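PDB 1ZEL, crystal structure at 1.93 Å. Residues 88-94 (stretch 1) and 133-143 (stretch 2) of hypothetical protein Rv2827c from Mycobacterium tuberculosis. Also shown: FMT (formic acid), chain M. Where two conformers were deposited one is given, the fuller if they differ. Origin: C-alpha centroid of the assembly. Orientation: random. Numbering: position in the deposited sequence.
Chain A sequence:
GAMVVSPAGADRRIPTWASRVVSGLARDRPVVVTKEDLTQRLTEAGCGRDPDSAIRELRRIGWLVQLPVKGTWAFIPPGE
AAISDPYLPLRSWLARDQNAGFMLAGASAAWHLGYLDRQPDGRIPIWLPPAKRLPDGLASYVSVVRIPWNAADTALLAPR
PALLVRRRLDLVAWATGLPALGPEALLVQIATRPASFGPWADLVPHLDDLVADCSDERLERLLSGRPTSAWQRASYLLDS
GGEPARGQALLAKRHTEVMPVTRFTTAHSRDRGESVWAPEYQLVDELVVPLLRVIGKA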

# COMPACT_ATOMS: atom_id res chain seq x y z
N LEU A 88 8.29 -6.90 0.25
CA LEU A 88 9.63 -6.96 0.81
C LEU A 88 10.39 -5.62 0.74
O LEU A 88 11.13 -5.30 1.67
CB LEU A 88 10.46 -8.12 0.21
CG LEU A 88 10.46 -9.43 0.97
CD1 LEU A 88 11.21 -10.53 0.21
CD2 LEU A 88 11.02 -9.27 2.41
N PRO A 89 10.23 -4.84 -0.35
CA PRO A 89 10.81 -3.48 -0.31
C PRO A 89 10.41 -2.64 0.92
O PRO A 89 11.25 -1.94 1.49
CB PRO A 89 10.28 -2.83 -1.59
CG PRO A 89 10.03 -4.01 -2.54
CD PRO A 89 9.60 -5.14 -1.67
N LEU A 90 9.14 -2.71 1.32
CA LEU A 90 8.68 -1.95 2.48
C LEU A 90 9.14 -2.56 3.80
O LEU A 90 9.51 -1.84 4.73
CB LEU A 90 7.15 -1.82 2.46
CG LEU A 90 6.64 -0.93 1.33
CD1 LEU A 90 5.13 -1.00 1.27
CD2 LEU A 90 7.11 0.52 1.50
N ARG A 91 9.10 -3.88 3.89
CA ARG A 91 9.67 -4.55 5.06
C ARG A 91 11.15 -4.25 5.18
O ARG A 91 11.66 -4.15 6.29
CB ARG A 91 9.44 -6.07 4.99
CG ARG A 91 7.95 -6.44 4.81
CD ARG A 91 7.74 -7.91 5.04
NE ARG A 91 6.61 -8.41 4.26
CZ ARG A 91 5.33 -8.32 4.62
NH1 ARG A 91 4.99 -7.75 5.77
NH2 ARG A 91 4.38 -8.80 3.83
N SER A 92 11.87 -4.13 4.06
CA SER A 92 13.30 -3.77 4.18
C SER A 92 13.52 -2.37 4.75
O SER A 92 14.51 -2.10 5.46
CB SER A 92 14.05 -3.96 2.85
OG SER A 92 13.97 -2.83 2.01
N TRP A 93 12.60 -1.46 4.43
CA TRP A 93 12.59 -0.14 5.05
C TRP A 93 12.36 -0.20 6.56
O TRP A 93 13.14 0.39 7.33
CB TRP A 93 11.58 0.76 4.33
CG TRP A 93 11.66 2.24 4.72
CD1 TRP A 93 12.59 2.84 5.51
CD2 TRP A 93 10.78 3.27 4.28
NE1 TRP A 93 12.33 4.20 5.61
CE2 TRP A 93 11.21 4.48 4.85
CE3 TRP A 93 9.65 3.28 3.44
CZ2 TRP A 93 10.55 5.70 4.63
CZ3 TRP A 93 9.00 4.49 3.21
CH2 TRP A 93 9.44 5.68 3.81
N LEU A 94 11.33 -0.93 7.00
CA LEU A 94 11.07 -1.10 8.45
C LEU A 94 12.24 -1.75 9.18
O LEU A 94 12.46 -1.49 10.39
CB LEU A 94 9.82 -1.94 8.67
CG LEU A 94 8.53 -1.23 8.29
CD1 LEU A 94 7.40 -2.26 8.21
CD2 LEU A 94 8.22 -0.12 9.27
N ARG A 133 10.75 11.42 4.31
CA ARG A 133 11.31 11.23 2.95
C ARG A 133 11.36 9.75 2.62
O ARG A 133 11.58 8.90 3.50
CB ARG A 133 12.68 11.85 2.76
N LEU A 134 11.16 9.46 1.33
CA LEU A 134 11.27 8.10 0.83
C LEU A 134 12.75 7.84 0.60
O LEU A 134 13.41 8.66 -0.01
CB LEU A 134 10.51 7.97 -0.49
CG LEU A 134 10.46 6.59 -1.13
CD1 LEU A 134 9.56 5.65 -0.34
CD2 LEU A 134 10.01 6.67 -2.58
N PRO A 135 13.29 6.70 1.10
CA PRO A 135 14.68 6.39 0.78
C PRO A 135 14.82 6.22 -0.74
O PRO A 135 13.93 5.65 -1.38
CB PRO A 135 14.94 5.07 1.51
CG PRO A 135 13.87 4.94 2.52
CD PRO A 135 12.67 5.65 1.94
N ASP A 136 15.92 6.73 -1.30
CA ASP A 136 16.09 6.81 -2.77
C ASP A 136 16.01 5.46 -3.47
O ASP A 136 15.45 5.35 -4.57
CB ASP A 136 17.40 7.51 -3.13
CG ASP A 136 17.35 9.02 -2.89
OD1 ASP A 136 18.42 9.67 -2.97
OD2 ASP A 136 16.26 9.56 -2.62
N GLY A 137 16.57 4.43 -2.84
CA GLY A 137 16.51 3.07 -3.37
C GLY A 137 15.09 2.57 -3.61
O GLY A 137 14.90 1.64 -4.39
N LEU A 138 14.10 3.19 -2.97
CA LEU A 138 12.73 2.68 -3.01
C LEU A 138 11.85 3.25 -4.12
O LEU A 138 10.78 2.71 -4.41
CB LEU A 138 12.04 2.89 -1.66
CG LEU A 138 12.12 1.81 -0.58
CD1 LEU A 138 11.22 2.22 0.56
CD2 LEU A 138 11.65 0.46 -1.09
N ALA A 139 12.31 4.34 -4.76
CA ALA A 139 11.48 5.04 -5.77
C ALA A 139 10.95 4.12 -6.89
O ALA A 139 9.82 4.28 -7.34
CB ALA A 139 12.24 6.22 -6.35
N SER A 140 11.78 3.17 -7.33
CA SER A 140 11.41 2.22 -8.39
C SER A 140 10.38 1.19 -7.96
O SER A 140 9.89 0.43 -8.79
CB SER A 140 12.64 1.45 -8.87
OG SER A 140 13.55 2.27 -9.57
N TYR A 141 10.11 1.13 -6.66
CA TYR A 141 9.33 0.04 -6.06
C TYR A 141 8.00 0.49 -5.45
O TYR A 141 7.11 -0.32 -5.23
CB TYR A 141 10.19 -0.69 -4.99
CG TYR A 141 11.45 -1.30 -5.58
CD1 TYR A 141 12.65 -0.60 -5.62
CD2 TYR A 141 11.42 -2.57 -6.15
CE1 TYR A 141 13.79 -1.14 -6.20
CE2 TYR A 141 12.54 -3.12 -6.72
CZ TYR A 141 13.72 -2.42 -6.74
OH TYR A 141 14.81 -3.01 -7.33
N VAL A 142 7.88 1.80 -5.21
CA VAL A 142 6.77 2.36 -4.47
C VAL A 142 6.26 3.63 -5.18
O VAL A 142 7.04 4.33 -5.80
CB VAL A 142 7.21 2.65 -3.00
CG1 VAL A 142 6.13 3.31 -2.23
CG2 VAL A 142 7.63 1.37 -2.29
N SER A 143 4.96 3.91 -5.09
CA SER A 143 4.47 5.20 -5.55
C SER A 143 3.87 5.86 -4.32
O SER A 143 3.18 5.20 -3.54
CB SER A 143 3.44 5.04 -6.66
OG SER A 143 2.28 4.44 -6.14
C FMT M . 18.22 4.01 0.53
O1 FMT M . 18.45 2.97 1.15
O2 FMT M . 17.68 4.08 -0.58

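This is an apolar contact in which one side of a helix, carrying Pro 89, Leu 90 and Trp 93, beds against a loop and the start of the strand that follows it through van der Waals packing and a CH-pi interaction, with no hydrogen bond between the modelled atoms of the two stretches.

The CA atoms of Pro 89 and Tyr 141 lie 6.9 Å apart and those of Trp 93 and Pro 135 8.1 Å, so as the helix advances its nearest partners move back along the loop. Helical hydrogen bonds occupy part of the backbone. Trp 93 N donates to Pro 89 O at 3.3 Å, and Ser 92 OG donates to the same oxygen at 2.9 Å, so Pro 89 O is already satisfied where it meets Leu 138 CD2 at 3.5 Å. In the loop, Leu 138 N bonds to Pro 135 O at 2.9 Å and Tyr 141 N to Leu 138 O at 2.8 Å, turns that lead into the strand beginning at Val 142.

Trp 93, with chi1 in t, offers the largest surface. Pro 135 CD sits over one face of its six-membered ring, 3.5 Å from the centroid and 17° off the normal; a proline CD, lying next to the electron-withdrawing nitrogen, suits this role because its C-H bonds are slightly polarised. Leu 134 points away at CB, yet its end turns back to place CD1 3.8 Å from Trp 93 CZ3.

Leu 138 links the two halves of the contact. Its CD1 lies 3.4 Å from Trp 93 CE3, while its CD2 reaches Pro 89 CB at 3.6 Å. Beyond it, Pro 89 CB meets Tyr 141 CB at 4.0 Å, and Leu 90 CD2 meets Val 142 CG2 at 3.9 Å.

Here one leucine bridges positions i and i+4 of the helix, a methyl to each.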